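Local coordinates for protein tRNA (adenine-N(1)-)-methyltransferase (Thermus thermophilus, PDB 2PWY) that catalyses the S-adenosyl-L-methionine-dependent methylation of N1 of adenosine 58 in tRNA and is required for cell growth at extreme temperatures, at residues Arg99-Gly104 / Leu123-Glu128; Ala165-Val170 / Ala185-Pro190. All coordinates share one frame; numbering follows the deposited sequence.

Contact 1: residues Arg99-Gly104 / Leu123-Glu128. With SAH (S-adenosyl-L-homocysteine), chain E.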
ATOM      1  N   ARG A  99     -15.640  -4.045 -29.742  1.00  9.71           N
ATOM      2  CA  ARG A  99     -16.958  -3.529 -29.374  1.00  9.55           C
ATOM      3  C   ARG A  99     -17.150  -3.789 -27.886  1.00  9.62           C
ATOM      4  O   ARG A  99     -17.103  -4.940 -27.446  1.00 10.48           O
ATOM      5  CB  ARG A  99     -18.038  -4.225 -30.198  1.00 10.09           C
ATOM      6  CG  ARG A  99     -17.818  -4.093 -31.696  1.00 13.47           C
ATOM      7  CD  ARG A  99     -18.820  -4.905 -32.511  1.00 16.41           C
ATOM      8  NE  ARG A  99     -20.060  -4.169 -32.774  1.00 21.29           N
ATOM      9  CZ  ARG A  99     -21.221  -4.435 -32.186  1.00 23.11           C
ATOM     10  NH1 ARG A  99     -21.297  -5.419 -31.303  1.00 23.86           N
ATOM     11  NH2 ARG A  99     -22.311  -3.730 -32.485  1.00 23.98           N
ATOM     12  N   VAL A 100     -17.336  -2.718 -27.122  1.00  9.05           N
ATOM     13  CA  VAL A 100     -17.443  -2.831 -25.670  1.00  8.46           C
ATOM     14  C   VAL A 100     -18.784  -2.297 -25.176  1.00  8.62           C
ATOM     15  O   VAL A 100     -19.230  -1.231 -25.596  1.00  8.05           O
ATOM     16  CB  VAL A 100     -16.240  -2.146 -24.952  1.00  8.02           C
ATOM     17  CG1 VAL A 100     -16.147  -0.641 -25.288  1.00  9.24           C
ATOM     18  CG2 VAL A 100     -16.303  -2.374 -23.443  1.00  7.87           C
ATOM     19  N   LEU A 101     -19.406  -3.062 -24.283  1.00  8.43           N
ATOM     20  CA  LEU A 101     -20.677  -2.684 -23.676  1.00  8.80           C
ATOM     21  C   LEU A 101     -20.390  -1.984 -22.352  1.00  9.27           C
ATOM     22  O   LEU A 101     -19.568  -2.460 -21.561  1.00 10.45           O
ATOM     23  CB  LEU A 101     -21.514  -3.939 -23.428  1.00  8.88           C
ATOM     24  CG  LEU A 101     -22.947  -3.759 -22.922  1.00  8.28           C
ATOM     25  CD1 LEU A 101     -23.832  -3.060 -23.955  1.00  7.99           C
ATOM     26  CD2 LEU A 101     -23.513  -5.153 -22.526  1.00  8.46           C
ATOM     27  N   GLU A 102     -21.080  -0.870 -22.108  1.00  9.13           N
ATOM     28  CA  GLU A 102     -20.887  -0.109 -20.879  1.00  8.43           C
ATOM     29  C   GLU A 102     -22.195   0.269 -20.209  1.00  8.46           C
ATOM     30  O   GLU A 102     -23.134   0.700 -20.875  1.00  8.36           O
ATOM     31  CB  GLU A 102     -20.106   1.195 -21.149  1.00  8.12           C
ATOM     32  CG  GLU A 102     -19.916   2.034 -19.877  1.00  8.86           C
ATOM     33  CD  GLU A 102     -19.377   3.451 -20.112  1.00  8.95           C
ATOM     34  OE1 GLU A 102     -19.703   4.088 -21.142  1.00 11.05           O
ATOM     35  OE2 GLU A 102     -18.617   3.931 -19.237  1.00 10.70           O
ATOM     36  N   ALA A 103     -22.241   0.132 -18.887  1.00  8.80           N
ATOM     37  CA  ALA A 103     -23.289   0.786 -18.084  1.00  9.11           C
ATOM     38  C   ALA A 103     -22.759   1.027 -16.662  1.00  9.62           C
ATOM     39  O   ALA A 103     -21.976   0.218 -16.167  1.00 10.02           O
ATOM     40  CB  ALA A 103     -24.561  -0.076 -18.049  1.00  9.15           C
ATOM     41  N   GLY A 104     -23.134   2.142 -16.014  1.00 10.15           N
ATOM     42  CA  GLY A 104     -23.908   3.231 -16.631  1.00  9.96           C
ATOM     43  C   GLY A 104     -22.995   4.323 -17.175  1.00  9.73           C
ATOM     44  O   GLY A 104     -21.900   4.533 -16.644  1.00  9.90           O
ATOM     45  N   LEU A 123     -16.396   0.331 -31.166  1.00 10.54           N
ATOM     46  CA  LEU A 123     -17.681   0.818 -30.690  1.00 11.39           C
ATOM     47  C   LEU A 123     -17.763   0.729 -29.182  1.00 10.22           C
ATOM     48  O   LEU A 123     -17.418  -0.299 -28.595  1.00 10.79           O
ATOM     49  CB  LEU A 123     -18.820  -0.009 -31.308  1.00 10.85           C
ATOM     50  CG  LEU A 123     -20.228   0.257 -30.752  1.00 13.60           C
ATOM     51  CD1 LEU A 123     -20.754   1.633 -31.198  1.00 15.99           C
ATOM     52  CD2 LEU A 123     -21.193  -0.858 -31.124  1.00 14.25           C
ATOM     53  N   VAL A 124     -18.229   1.812 -28.566  1.00  9.64           N
ATOM     54  CA  VAL A 124     -18.640   1.795 -27.163  1.00  9.21           C
ATOM     55  C   VAL A 124     -20.176   1.888 -27.190  1.00 10.07           C
ATOM     56  O   VAL A 124     -20.746   2.881 -27.641  1.00 10.26           O
ATOM     57  CB  VAL A 124     -18.022   2.985 -26.355  1.00  9.46           C
ATOM     58  CG1 VAL A 124     -18.446   2.921 -24.865  1.00  8.96           C
ATOM     59  CG2 VAL A 124     -16.495   3.013 -26.487  1.00  7.99           C
ATOM     60  N   GLU A 125     -20.835   0.820 -26.751  1.00  9.00           N
ATOM     61  CA  GLU A 125     -22.288   0.769 -26.673  1.00 10.10           C
ATOM     62  C   GLU A 125     -22.642   1.073 -25.226  1.00 10.03           C
ATOM     63  O   GLU A 125     -22.534   0.201 -24.372  1.00  8.93           O
ATOM     64  CB  GLU A 125     -22.731  -0.649 -27.017  1.00 10.07           C
ATOM     65  CG  GLU A 125     -24.189  -0.797 -27.336  1.00 14.37           C
ATOM     66  CD  GLU A 125     -24.424  -0.649 -28.816  1.00 17.48           C
ATOM     67  OE1 GLU A 125     -24.272  -1.647 -29.547  1.00 19.48           O
ATOM     68  OE2 GLU A 125     -24.729   0.476 -29.239  1.00 18.16           O
ATOM     69  N   SER A 126     -23.060   2.305 -24.947  1.00  9.97           N
ATOM     70  CA  SER A 126     -23.163   2.767 -23.571  1.00 10.29           C
ATOM     71  C   SER A 126     -24.602   3.020 -23.141  1.00 10.93           C
ATOM     72  O   SER A 126     -25.365   3.663 -23.870  1.00 11.61           O
ATOM     73  CB  SER A 126     -22.322   4.041 -23.395  1.00 10.03           C
ATOM     74  OG  SER A 126     -22.185   4.376 -22.028  1.00 11.05           O
ATOM     75  N   TYR A 127     -24.972   2.519 -21.964  1.00 10.46           N
ATOM     76  CA  TYR A 127     -26.355   2.648 -21.461  1.00 11.01           C
ATOM     77  C   TYR A 127     -26.406   3.472 -20.201  1.00 11.06           C
ATOM     78  O   TYR A 127     -25.574   3.305 -19.313  1.00 11.50           O
ATOM     79  CB  TYR A 127     -26.977   1.265 -21.177  1.00 11.50           C
ATOM     80  CG  TYR A 127     -27.327   0.563 -22.456  1.00 12.38           C
ATOM     81  CD1 TYR A 127     -28.640   0.521 -22.908  1.00 11.57           C
ATOM     82  CD2 TYR A 127     -26.331  -0.009 -23.250  1.00 11.46           C
ATOM     83  CE1 TYR A 127     -28.960  -0.105 -24.116  1.00 11.69           C
ATOM     84  CE2 TYR A 127     -26.643  -0.624 -24.452  1.00 12.38           C
ATOM     85  CZ  TYR A 127     -27.952  -0.659 -24.879  1.00 13.05           C
ATOM     86  OH  TYR A 127     -28.253  -1.264 -26.078  1.00 14.82           O
ATOM     87  N   GLU A 128     -27.401   4.352 -20.114  1.00 11.28           N
ATOM     88  CA  GLU A 128     -27.604   5.154 -18.912  1.00 11.41           C
ATOM     89  C   GLU A 128     -29.098   5.328 -18.648  1.00 11.75           C
ATOM     90  O   GLU A 128     -29.820   5.797 -19.520  1.00 11.54           O
ATOM     91  CB  GLU A 128     -26.917   6.524 -19.075  1.00 11.33           C
ATOM     92  CG  GLU A 128     -27.229   7.553 -17.990  1.00 12.03           C
ATOM     93  CD  GLU A 128     -26.929   7.065 -16.589  1.00 10.61           C
ATOM     94  OE1 GLU A 128     -25.747   6.746 -16.289  1.00 10.42           O
ATOM     95  OE2 GLU A 128     -27.876   7.017 -15.773  1.00 12.82           O
TER
HETATM   96  N   SAH E 501     -18.285   5.310 -14.992  1.00 10.31           N
HETATM   97  CA  SAH E 501     -19.115   6.558 -15.025  1.00 10.06           C
HETATM   98  CB  SAH E 501     -19.854   6.758 -13.707  1.00 10.50           C
HETATM   99  CG  SAH E 501     -21.032   5.793 -13.547  1.00 10.16           C
HETATM  100  SD  SAH E 501     -22.014   6.258 -12.097  1.00 11.55           S
HETATM  101  C   SAH E 501     -18.208   7.733 -15.337  1.00 10.55           C
HETATM  102  O   SAH E 501     -16.980   7.567 -15.397  1.00  9.69           O
HETATM  103  OXT SAH E 501     -18.685   8.853 -15.552  1.00 10.56           O
HETATM  104  C5' SAH E 501     -23.260   4.957 -12.287  1.00 11.42           C
HETATM  105  C4' SAH E 501     -24.328   5.327 -13.323  1.00 12.91           C
HETATM  106  O4' SAH E 501     -25.016   4.154 -13.707  1.00 12.68           O
HETATM  107  C3' SAH E 501     -25.403   6.306 -12.834  1.00 12.67           C
HETATM  108  O3' SAH E 501     -25.473   7.385 -13.761  1.00 13.49           O
HETATM  109  C2' SAH E 501     -26.693   5.486 -12.815  1.00 13.42           C
HETATM  110  O2' SAH E 501     -27.835   6.215 -13.203  1.00 14.81           O
HETATM  111  C1' SAH E 501     -26.404   4.437 -13.859  1.00 13.17           C
HETATM  112  N9  SAH E 501     -27.054   3.123 -13.724  1.00 12.47           N
HETATM  113  C8  SAH E 501     -27.142   2.360 -12.594  1.00 12.99           C
HETATM  114  N7  SAH E 501     -27.736   1.194 -12.938  1.00 13.05           N
HETATM  115  C5  SAH E 501     -27.983   1.181 -14.266  1.00 12.97           C
HETATM  116  C6  SAH E 501     -28.569   0.239 -15.120  1.00 13.50           C
HETATM  117  N6  SAH E 501     -29.002  -0.944 -14.658  1.00 13.78           N
HETATM  118  N1  SAH E 501     -28.678   0.559 -16.467  1.00 13.10           N
HETATM  119  C2  SAH E 501     -28.239   1.768 -16.949  1.00 13.07           C
HETATM  120  N3  SAH E 501     -27.674   2.692 -16.092  1.00 12.98           N
HETATM  121  C4  SAH E 501     -27.549   2.398 -14.775  1.00 12.22           C
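Glu128 grips both ribose hydroxyls of the bound S-adenosylhomocysteine: O3' donates to OE1 at 2.6 Å and O2' to OE2 at 2.7 Å. A carboxylate that closes the second strand of the beta-alpha-beta unit and takes the ribose diol is a hallmark of class I methyltransferases with a Rossmann-like fold. Glu128 CG stands anti to the backbone N and the side chain bends at chi2 (55°), which turns the carboxylate to the cofactor; Gly106 N and Arg130 N also bond to OE1 and OE2. Ser126 OG donates to Glu102 OE1 (2.7 Å) from above the carboxylate plane, and Thr111 OG1 bonds to the same oxygen. Four backbone hydrogen bonds join the parallel strands, from Val100 N to Leu123 O, the straightest at 170°, through to Tyr127 N to Glu102 O. On the face of Val100 and Glu102, Val100 CG1 meets Val124 CG2, with helix 109-118 packed over Glu102 and Val124. On the other face, the Leu101 side chain crosses Tyr127 obliquely, CD1 reaching CE2 at 3.8 Å, while His153 stacks on the tyrosine ring. Arg99 bends at chi3 and lays a guanidinium face over Leu123 CD2; its NH1 bonds to Ala166 O, and Glu125 OE1, held by Tyr167 OH, adds opposite charge without an N-H pointing at it. At Gly104, preceded by a cis peptide, CA comes within 3.3 Å of SAH O4'.

Contact 2: residues Ala165-Val170 / Ala185-Pro190; sequences AAYDGV and ALALKP
The Tyr167 ring has Ala187 O at its edge, in plane, 3.6 Å from CD2, and Ala187 CB touches the same ring carbon. Beyond this contact, Arg99 makes a cation-pi interaction with the ring, and the hydroxyl has Glu125 as its partner. The other flat group, the Asp168 carboxylate, receives Lys189 NZ at OD1 (2.8 Å) from above its plane in a salt bridge. Water 1 joins the pair, donating to OD2 and accepting from NZ, and OD2 also takes Arg99 N. Lys189 is extended beyond CG, so its methylenes run alongside Asp168 and past the carbonyls of Ala165 and Tyr167. Backbone hydrogen bonds join the C-terminal end of helix 181-187 to the loop that leads into strand 167-173 of the Rossmann-like domain. Ala165 N donates to Leu186 O (2.9 Å), and Ala187 O takes Tyr167 N at 3.1 Å from above the carbonyl plane and Ala166 N weakly. Lys189 N returns an almost straight bond (173°) to Tyr167 O, completing a short parallel bridge at Leu188. Leu188 CD1 lies against Tyr167 O and Gly169 N, while CB meets Val170 CG2 at 4.0 Å. Helix-end carbonyls thus find donors in the chain leading into the strand, and Asp168, shared by a lysine, a water and a backbone N-H, is probably stabilised as the anion.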
ATOM      1  N   ALA A 165     -23.168 -12.620 -27.971  1.00 11.81           N
ATOM      2  CA  ALA A 165     -21.747 -12.865 -28.252  1.00 12.13           C
ATOM      3  C   ALA A 165     -21.194 -11.881 -29.293  1.00 11.80           C
ATOM      4  O   ALA A 165     -20.366 -12.252 -30.138  1.00 13.21           O
ATOM      5  CB  ALA A 165     -21.521 -14.325 -28.691  1.00 12.00           C
ATOM      6  N   ALA A 166     -21.654 -10.631 -29.230  1.00 11.54           N
ATOM      7  CA  ALA A 166     -21.224  -9.596 -30.176  1.00 11.02           C
ATOM      8  C   ALA A 166     -20.210  -8.623 -29.577  1.00 10.75           C
ATOM      9  O   ALA A 166     -19.604  -7.839 -30.299  1.00 11.12           O
ATOM     10  CB  ALA A 166     -22.431  -8.831 -30.745  1.00 11.34           C
ATOM     11  N   TYR A 167     -20.020  -8.697 -28.263  1.00  9.79           N
ATOM     12  CA  TYR A 167     -19.171  -7.736 -27.552  1.00 10.12           C
ATOM     13  C   TYR A 167     -17.893  -8.370 -27.038  1.00  9.82           C
ATOM     14  O   TYR A 167     -17.891  -9.513 -26.547  1.00  9.76           O
ATOM     15  CB  TYR A 167     -19.960  -7.081 -26.414  1.00  9.93           C
ATOM     16  CG  TYR A 167     -21.129  -6.280 -26.944  1.00 10.58           C
ATOM     17  CD1 TYR A 167     -20.997  -4.914 -27.199  1.00 12.73           C
ATOM     18  CD2 TYR A 167     -22.346  -6.905 -27.267  1.00 10.95           C
ATOM     19  CE1 TYR A 167     -22.061  -4.168 -27.727  1.00 12.14           C
ATOM     20  CE2 TYR A 167     -23.423  -6.176 -27.784  1.00 11.04           C
ATOM     21  CZ  TYR A 167     -23.267  -4.806 -28.004  1.00 12.28           C
ATOM     22  OH  TYR A 167     -24.319  -4.088 -28.513  1.00 13.85           O
ATOM     23  N   ASP A 168     -16.816  -7.598 -27.147  1.00  9.19           N
ATOM     24  CA  ASP A 168     -15.477  -8.040 -26.799  1.00  9.05           C
ATOM     25  C   ASP A 168     -15.153  -7.829 -25.316  1.00  8.87           C
ATOM     26  O   ASP A 168     -14.161  -8.362 -24.812  1.00  9.33           O
ATOM     27  CB  ASP A 168     -14.447  -7.350 -27.691  1.00  9.25           C
ATOM     28  CG  ASP A 168     -14.669  -7.667 -29.158  1.00 10.78           C
ATOM     29  OD1 ASP A 168     -14.494  -8.849 -29.549  1.00 11.71           O
ATOM     30  OD2 ASP A 168     -15.066  -6.749 -29.913  1.00 10.64           O
ATOM     31  N   GLY A 169     -16.022  -7.099 -24.629  1.00  8.49           N
ATOM     32  CA  GLY A 169     -15.813  -6.781 -23.213  1.00  7.58           C
ATOM     33  C   GLY A 169     -17.062  -6.111 -22.699  1.00  7.30           C
ATOM     34  O   GLY A 169     -17.860  -5.575 -23.488  1.00  7.44           O
ATOM     35  N   VAL A 170     -17.248  -6.173 -21.386  1.00  6.98           N
ATOM     36  CA  VAL A 170     -18.353  -5.485 -20.716  1.00  7.64           C
ATOM     37  C   VAL A 170     -17.778  -4.717 -19.534  1.00  7.63           C
ATOM     38  O   VAL A 170     -17.190  -5.317 -18.644  1.00  7.94           O
ATOM     39  CB  VAL A 170     -19.436  -6.462 -20.208  1.00  7.44           C
ATOM     40  CG1 VAL A 170     -20.506  -5.709 -19.407  1.00  9.46           C
ATOM     41  CG2 VAL A 170     -20.082  -7.226 -21.394  1.00  7.32           C
ATOM     42  N   ALA A 185     -23.973 -11.590 -19.789  1.00  9.73           N
ATOM     43  CA  ALA A 185     -23.597 -12.943 -20.220  1.00  9.99           C
ATOM     44  C   ALA A 185     -24.048 -13.210 -21.658  1.00  9.87           C
ATOM     45  O   ALA A 185     -23.340 -13.840 -22.431  1.00 10.37           O
ATOM     46  CB  ALA A 185     -24.156 -13.982 -19.280  1.00 10.08           C
ATOM     47  N   LEU A 186     -25.227 -12.717 -22.014  1.00 10.11           N
ATOM     48  CA  LEU A 186     -25.716 -12.859 -23.385  1.00 10.49           C
ATOM     49  C   LEU A 186     -24.814 -12.110 -24.371  1.00 10.14           C
ATOM     50  O   LEU A 186     -24.406 -12.671 -25.388  1.00 10.20           O
ATOM     51  CB  LEU A 186     -27.155 -12.352 -23.491  1.00 10.93           C
ATOM     52  CG  LEU A 186     -27.804 -12.450 -24.873  1.00 12.48           C
ATOM     53  CD1 LEU A 186     -28.120 -13.887 -25.206  1.00 16.57           C
ATOM     54  CD2 LEU A 186     -29.067 -11.622 -24.871  1.00 17.06           C
ATOM     55  N   ALA A 187     -24.490 -10.859 -24.040  1.00  9.68           N
ATOM     56  CA  ALA A 187     -23.729  -9.968 -24.911  1.00  9.36           C
ATOM     57  C   ALA A 187     -22.277 -10.395 -25.141  1.00  9.29           C
ATOM     58  O   ALA A 187     -21.760 -10.280 -26.241  1.00  9.69           O
ATOM     59  CB  ALA A 187     -23.777  -8.522 -24.356  1.00  9.86           C
ATOM     60  N   LEU A 188     -21.636 -10.884 -24.087  1.00  9.09           N
ATOM     61  CA  LEU A 188     -20.193 -11.070 -24.079  1.00  9.43           C
ATOM     62  C   LEU A 188     -19.714 -12.342 -24.790  1.00 10.21           C
ATOM     63  O   LEU A 188     -20.196 -13.446 -24.509  1.00 10.22           O
ATOM     64  CB  LEU A 188     -19.705 -11.046 -22.622  1.00  9.67           C
ATOM     65  CG  LEU A 188     -18.196 -11.121 -22.365  1.00  8.82           C
ATOM     66  CD1 LEU A 188     -17.454  -9.975 -23.085  1.00  9.93           C
ATOM     67  CD2 LEU A 188     -17.952 -11.072 -20.862  1.00  9.32           C
ATOM     68  N   LYS A 189     -18.735 -12.188 -25.681  1.00  9.93           N
ATOM     69  CA  LYS A 189     -18.109 -13.340 -26.341  1.00 10.80           C
ATOM     70  C   LYS A 189     -17.510 -14.300 -25.324  1.00 10.66           C
ATOM     71  O   LYS A 189     -16.920 -13.851 -24.339  1.00 10.82           O
ATOM     72  CB  LYS A 189     -17.011 -12.859 -27.289  1.00 10.74           C
ATOM     73  CG  LYS A 189     -17.559 -12.211 -28.542  1.00 11.89           C
ATOM     74  CD  LYS A 189     -16.455 -11.621 -29.397  1.00 14.42           C
ATOM     75  CE  LYS A 189     -17.067 -10.857 -30.570  1.00 15.89           C
ATOM     76  NZ  LYS A 189     -15.985 -10.305 -31.421  1.00 17.77           N
ATOM     77  N   PRO A 190     -17.664 -15.629 -25.543  1.00 11.25           N
ATOM     78  CA  PRO A 190     -16.979 -16.621 -24.724  1.00 11.34           C
ATOM     79  C   PRO A 190     -15.490 -16.311 -24.541  1.00 11.00           C
ATOM     80  O   PRO A 190     -14.800 -15.929 -25.496  1.00 10.87           O
ATOM     81  CB  PRO A 190     -17.171 -17.918 -25.522  1.00 11.20           C
ATOM     82  CG  PRO A 190     -18.533 -17.726 -26.161  1.00 11.65           C
ATOM     83  CD  PRO A 190     -18.543 -16.255 -26.556  1.00 11.53           C
TER
HETATM   84  O   HOH W   1     -15.809  -7.284 -32.384  1.00 29.11           O

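Contact 1 precedes contact 2 along the chain, and their centres lie about 12 Å apart in the catalytic domain. Both reach the same mixed sheet, in which strand 99-103 stands between 123-128 and 167-173. At this junction Glu125 and Tyr167 link the contacts through their side chains, Arg99 O and Asp168 N, 2.7 Å apart, probably form a backbone hydrogen bond, and Val100 CG2 packs on Gly169 O. Contact 1 includes the cofactor end of the sheet; contact 2 lies farther out, with the Val170 side chain about 11 Å from S-adenosylhomocysteine. Both contacts thus build the parallel part of the sheet, whose strands 123-128 and 167-173 carry the cofactor ligands Glu128 and Asp173.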